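Local structure of mandelate racemase/muconate lactonizing protein (Thermobispora bispora, 3VC5) at residues Y164-P176 / F183-A196. The protein probably catalyses the magnesium-dependent dehydration of D-glucarate to 5-dehydro-4-deoxy-D-glucarate, as a member of the mandelate racemase/muconate lactonizing enzyme family. Residues are numbered along the deposited sequence; the frame is centred on the assembly and turned at random.
Sequences YSAYLFYKWAGHP and FGPALDPDGIVAQA
Ile192 lays its CD1 over one face of the Tyr170 ring, a CH-pi contact 4.1 Å from the ring centroid and 23° off the normal, displaced toward the rim. The two side chains cross at about a right angle, and Ile192 CG1 reaches Tyr170 CE1 at 3.6 Å. The carbonyl O of Ala186 lies in the plane of the same ring, at its edge. From the strand, Leu168 sets CD1 against Ile192 CG2 and, one helical turn on, against Ala196 CB at 3.8 Å. Gln195 runs past Leu168 in the reverse direction, its chain extended with CG anti to the backbone N (chi1 -173°), which carries the amide to the backbone of Phe169.

Beyond the strand, Lys171 and Ala186 form a single antiparallel bridge, a hydrogen-bonded pair: Lys171 N donates to Ala186 O and Ala186 N to Lys171 O, each at 2.9 Å. The Lys171 side chain then bends at chi3 and chi4 and folds back, so that NZ donates to Gly184 O from above the carbonyl plane (2.9 Å) and to Trp172 O nearly head-on (2.8 Å). Asp181 adds a salt bridge to the same ammonium. Two residues after Lys171, Ala173 CB packs on Pro185 CD.

This is the strand-to-helix half of a beta-alpha-beta unit in the family's barrel domain: helix 189-203, with Asp188 as N-cap, lies against strand 161-169, while the CA-CB bond of Tyr167 points away from segment 183-196 and its OH hydrogen-bonds Lys209 and the predicted proton acceptor Lys211. Chemically, a largely apolar strand-helix interface, with one buried amide at the Phe169 backbone, gives way to a polar clasp, in which two carbonyls and a carboxylate probably favour a charged, firmly held Lys171.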
loop_
_atom_site.group_PDB
_atom_site.type_symbol
_atom_site.label_atom_id
_atom_site.label_comp_id
_atom_site.label_asym_id
_atom_site.label_seq_id
_atom_site.Cartn_x
_atom_site.Cartn_y
_atom_site.Cartn_z
ATOM N N TYR A 164 15.546 -15.983 7.758
ATOM C CA TYR A 164 16.675 -15.169 7.351
ATOM C C TYR A 164 17.706 -16.052 6.655
ATOM O O TYR A 164 17.810 -17.248 6.943
ATOM C CB TYR A 164 17.311 -14.402 8.544
ATOM C CG TYR A 164 16.475 -13.229 9.026
ATOM C CD1 TYR A 164 16.689 -11.934 8.516
ATOM C CD2 TYR A 164 15.455 -13.422 9.939
ATOM C CE1 TYR A 164 15.907 -10.856 8.933
ATOM C CE2 TYR A 164 14.678 -12.365 10.376
ATOM C CZ TYR A 164 14.895 -11.077 9.839
ATOM O OH TYR A 164 14.125 -10.038 10.273
ATOM N N SER A 165 18.500 -15.442 5.785
ATOM C CA SER A 165 19.618 -16.103 5.107
ATOM C C SER A 165 20.917 -15.954 5.896
ATOM O O SER A 165 21.079 -15.043 6.730
ATOM C CB SER A 165 19.810 -15.507 3.700
ATOM O OG SER A 165 20.118 -14.122 3.805
ATOM N N ALA A 166 21.846 -16.867 5.622
ATOM C CA ALA A 166 23.219 -16.747 6.062
ATOM C C ALA A 166 23.931 -15.801 5.098
ATOM O O ALA A 166 24.066 -16.124 3.907
ATOM C CB ALA A 166 23.894 -18.132 6.016
ATOM N N TYR A 167 24.385 -14.661 5.609
ATOM C CA TYR A 167 24.993 -13.609 4.777
ATOM C C TYR A 167 26.509 -13.827 4.796
ATOM O O TYR A 167 27.203 -13.401 5.708
ATOM C CB TYR A 167 24.653 -12.214 5.299
ATOM C CG TYR A 167 24.607 -11.144 4.213
ATOM C CD1 TYR A 167 25.409 -11.222 3.073
ATOM C CD2 TYR A 167 23.776 -10.028 4.365
ATOM C CE1 TYR A 167 25.346 -10.241 2.081
ATOM C CE2 TYR A 167 23.704 -9.032 3.361
ATOM C CZ TYR A 167 24.497 -9.134 2.245
ATOM O OH TYR A 167 24.427 -8.176 1.210
ATOM N N LEU A 168 27.003 -14.560 3.804
ATOM C CA LEU A 168 28.417 -14.883 3.735
ATOM C C LEU A 168 29.194 -13.794 2.995
ATOM O O LEU A 168 28.717 -13.199 1.978
ATOM C CB LEU A 168 28.626 -16.226 3.030
ATOM C CG LEU A 168 27.767 -17.422 3.463
ATOM C CD1 LEU A 168 28.156 -18.700 2.688
ATOM C CD2 LEU A 168 27.896 -17.667 4.988
ATOM N N PHE A 169 30.418 -13.592 3.464
ATOM C CA PHE A 169 31.336 -12.640 2.876
ATOM C C PHE A 169 32.708 -13.248 2.782
ATOM O O PHE A 169 33.151 -13.921 3.716
ATOM C CB PHE A 169 31.517 -11.424 3.779
ATOM C CG PHE A 169 30.324 -10.487 3.823
ATOM C CD1 PHE A 169 29.222 -10.766 4.621
ATOM C CD2 PHE A 169 30.332 -9.308 3.082
ATOM C CE1 PHE A 169 28.120 -9.875 4.684
ATOM C CE2 PHE A 169 29.226 -8.410 3.120
ATOM C CZ PHE A 169 28.130 -8.697 3.906
ATOM N N TYR A 170 33.416 -12.935 1.706
ATOM C CA TYR A 170 34.863 -13.056 1.746
ATOM C C TYR A 170 35.370 -12.053 2.778
ATOM O O TYR A 170 34.820 -10.956 2.911
ATOM C CB TYR A 170 35.473 -12.778 0.378
ATOM C CG TYR A 170 35.068 -13.753 -0.689
ATOM C CD1 TYR A 170 35.674 -15.016 -0.775
ATOM C CD2 TYR A 170 34.132 -13.406 -1.653
ATOM C CE1 TYR A 170 35.324 -15.904 -1.769
ATOM C CE2 TYR A 170 33.785 -14.290 -2.666
ATOM C CZ TYR A 170 34.391 -15.540 -2.721
ATOM O OH TYR A 170 34.054 -16.423 -3.726
ATOM N N LYS A 171 36.351 -12.456 3.582
ATOM C CA LYS A 171 36.884 -11.553 4.592
ATOM C C LYS A 171 38.309 -11.875 4.977
ATOM O O LYS A 171 38.744 -13.024 4.869
ATOM C CB LYS A 171 35.995 -11.582 5.842
ATOM C CG LYS A 171 35.989 -12.963 6.550
ATOM C CD LYS A 171 35.052 -12.995 7.772
ATOM C CE LYS A 171 35.540 -12.081 8.917
ATOM N NZ LYS A 171 36.888 -12.509 9.497
ATOM N N TRP A 172 39.042 -10.851 5.401
ATOM C CA TRP A 172 40.366 -11.064 5.975
ATOM C C TRP A 172 40.186 -11.690 7.356
ATOM O O TRP A 172 39.068 -11.702 7.886
ATOM C CB TRP A 172 41.128 -9.751 6.081
ATOM C CG TRP A 172 41.314 -9.070 4.767
ATOM C CD1 TRP A 172 41.429 -9.668 3.533
ATOM C CD2 TRP A 172 41.447 -7.663 4.548
ATOM N NE1 TRP A 172 41.601 -8.702 2.556
ATOM C CE2 TRP A 172 41.627 -7.467 3.155
ATOM C CE3 TRP A 172 41.433 -6.545 5.389
ATOM C CZ2 TRP A 172 41.781 -6.199 2.592
ATOM C CZ3 TRP A 172 41.600 -5.285 4.825
ATOM C CH2 TRP A 172 41.766 -5.125 3.438
ATOM N N ALA A 173 41.275 -12.187 7.949
ATOM C CA ALA A 173 41.207 -12.807 9.269
ATOM C C ALA A 173 40.882 -11.745 10.327
ATOM O O ALA A 173 40.294 -12.050 11.374
ATOM C CB ALA A 173 42.522 -13.474 9.583
ATOM N N GLY A 174 41.269 -10.500 10.052
ATOM C CA GLY A 174 41.026 -9.385 10.990
ATOM C C GLY A 174 41.366 -8.095 10.280
ATOM O O GLY A 174 41.876 -8.128 9.148
ATOM N N HIS A 175 41.097 -6.958 10.924
ATOM C CA HIS A 175 41.526 -5.663 10.391
ATOM C C HIS A 175 43.021 -5.542 10.568
ATOM O O HIS A 175 43.522 -5.908 11.621
ATOM C CB HIS A 175 40.813 -4.551 11.141
ATOM C CG HIS A 175 39.375 -4.440 10.751
ATOM N ND1 HIS A 175 38.967 -3.827 9.580
ATOM C CD2 HIS A 175 38.257 -4.940 11.329
ATOM C CE1 HIS A 175 37.650 -3.927 9.473
ATOM N NE2 HIS A 175 37.198 -4.618 10.511
ATOM N N PRO A 176 43.743 -5.064 9.534
ATOM C CA PRO A 176 45.203 -4.980 9.648
ATOM C C PRO A 176 45.546 -4.159 10.870
ATOM O O PRO A 176 44.915 -3.130 11.116
ATOM C CB PRO A 176 45.604 -4.224 8.376
ATOM C CG PRO A 176 44.584 -4.679 7.373
ATOM C CD PRO A 176 43.284 -4.696 8.183
ATOM N N PHE A 183 35.791 -15.478 13.510
ATOM C CA PHE A 183 35.165 -16.079 12.322
ATOM C C PHE A 183 36.165 -16.729 11.372
ATOM O O PHE A 183 35.814 -17.674 10.642
ATOM C CB PHE A 183 34.319 -15.032 11.584
ATOM C CG PHE A 183 33.248 -14.435 12.463
ATOM C CD1 PHE A 183 32.135 -15.188 12.828
ATOM C CD2 PHE A 183 33.386 -13.155 12.965
ATOM C CE1 PHE A 183 31.159 -14.655 13.669
ATOM C CE2 PHE A 183 32.411 -12.604 13.771
ATOM C CZ PHE A 183 31.303 -13.348 14.136
ATOM N N GLY A 184 37.406 -16.240 11.382
ATOM C CA GLY A 184 38.444 -16.733 10.469
ATOM C C GLY A 184 38.372 -15.988 9.150
ATOM O O GLY A 184 37.357 -15.325 8.832
ATOM N N PRO A 185 39.447 -16.085 8.365
ATOM C CA PRO A 185 39.446 -15.553 7.000
ATOM C C PRO A 185 38.560 -16.423 6.108
ATOM O O PRO A 185 38.313 -17.599 6.435
ATOM C CB PRO A 185 40.913 -15.704 6.581
ATOM C CG PRO A 185 41.379 -16.917 7.342
ATOM C CD PRO A 185 40.684 -16.827 8.677
ATOM N N ALA A 186 38.103 -15.867 4.984
ATOM C CA ALA A 186 37.431 -16.650 3.939
ATOM C C ALA A 186 37.791 -16.002 2.606
ATOM O O ALA A 186 37.314 -14.914 2.275
ATOM C CB ALA A 186 35.914 -16.667 4.139
ATOM N N LEU A 187 38.656 -16.657 1.847
ATOM C CA LEU A 187 39.176 -16.051 0.618
ATOM C C LEU A 187 39.100 -17.002 -0.585
ATOM O O LEU A 187 39.626 -16.700 -1.666
ATOM C CB LEU A 187 40.615 -15.573 0.847
ATOM C CG LEU A 187 40.831 -14.534 1.955
ATOM C CD1 LEU A 187 42.307 -14.371 2.304
ATOM C CD2 LEU A 187 40.228 -13.207 1.524
ATOM N N ASP A 188 38.417 -18.129 -0.400
ATOM C CA ASP A 188 38.308 -19.168 -1.427
ATOM C C ASP A 188 37.117 -20.065 -1.087
ATOM O O ASP A 188 36.485 -19.878 -0.036
ATOM C CB ASP A 188 39.614 -19.963 -1.536
ATOM C CG ASP A 188 40.047 -20.603 -0.221
ATOM O OD1 ASP A 188 39.238 -20.797 0.712
ATOM O OD2 ASP A 188 41.240 -20.940 -0.134
ATOM N N PRO A 189 36.769 -21.000 -1.985
ATOM C CA PRO A 189 35.582 -21.811 -1.762
ATOM C C PRO A 189 35.598 -22.568 -0.434
ATOM O O PRO A 189 34.565 -22.599 0.247
ATOM C CB PRO A 189 35.601 -22.776 -2.965
ATOM C CG PRO A 189 36.218 -21.967 -4.051
ATOM C CD PRO A 189 37.320 -21.204 -3.344
ATOM N N ASP A 190 36.735 -23.170 -0.072
ATOM C CA ASP A 190 36.849 -23.871 1.203
ATOM C C ASP A 190 36.535 -22.954 2.385
ATOM O O ASP A 190 35.811 -23.333 3.322
ATOM C CB ASP A 190 38.259 -24.437 1.383
ATOM C CG ASP A 190 38.503 -25.695 0.564
ATOM O OD1 ASP A 190 37.568 -26.250 -0.055
ATOM O OD2 ASP A 190 39.658 -26.148 0.555
ATOM N N GLY A 191 37.118 -21.761 2.360
ATOM C CA GLY A 191 36.923 -20.802 3.435
ATOM C C GLY A 191 35.475 -20.341 3.548
ATOM O O GLY A 191 34.967 -20.179 4.638
ATOM N N ILE A 192 34.815 -20.120 2.413
ATOM C CA ILE A 192 33.404 -19.742 2.383
ATOM C C ILE A 192 32.503 -20.880 2.877
ATOM O O ILE A 192 31.569 -20.660 3.666
ATOM C CB ILE A 192 33.002 -19.265 0.953
ATOM C CG1 ILE A 192 33.651 -17.896 0.652
ATOM C CG2 ILE A 192 31.473 -19.282 0.735
ATOM C CD1 ILE A 192 33.096 -16.729 1.468
ATOM N N VAL A 193 32.784 -22.104 2.440
ATOM C CA VAL A 193 32.036 -23.234 2.951
ATOM C C VAL A 193 32.237 -23.353 4.473
ATOM O O VAL A 193 31.281 -23.630 5.191
ATOM C CB VAL A 193 32.405 -24.559 2.229
ATOM C CG1 VAL A 193 31.769 -25.755 2.940
ATOM C CG2 VAL A 193 31.936 -24.520 0.788
ATOM N N ALA A 194 33.453 -23.145 4.970
ATOM C CA ALA A 194 33.676 -23.264 6.415
ATOM C C ALA A 194 32.877 -22.193 7.166
ATOM O O ALA A 194 32.298 -22.463 8.230
ATOM C CB ALA A 194 35.152 -23.163 6.756
ATOM N N GLN A 195 32.861 -20.978 6.607
ATOM C CA GLN A 195 32.112 -19.876 7.201
ATOM C C GLN A 195 30.612 -20.208 7.248
ATOM O O GLN A 195 29.931 -19.952 8.255
ATOM C CB GLN A 195 32.354 -18.592 6.405
ATOM C CG GLN A 195 31.748 -17.321 7.021
ATOM C CD GLN A 195 31.933 -16.163 6.074
ATOM O OE1 GLN A 195 33.053 -15.658 5.891
ATOM N NE2 GLN A 195 30.868 -15.778 5.422
ATOM N N ALA A 196 30.095 -20.750 6.149
ATOM C CA ALA A 196 28.720 -21.238 6.095
ATOM C C ALA A 196 28.420 -22.259 7.218
ATOM O O ALA A 196 27.376 -22.174 7.879
ATOM C CB ALA A 196 28.433 -21.861 4.735
#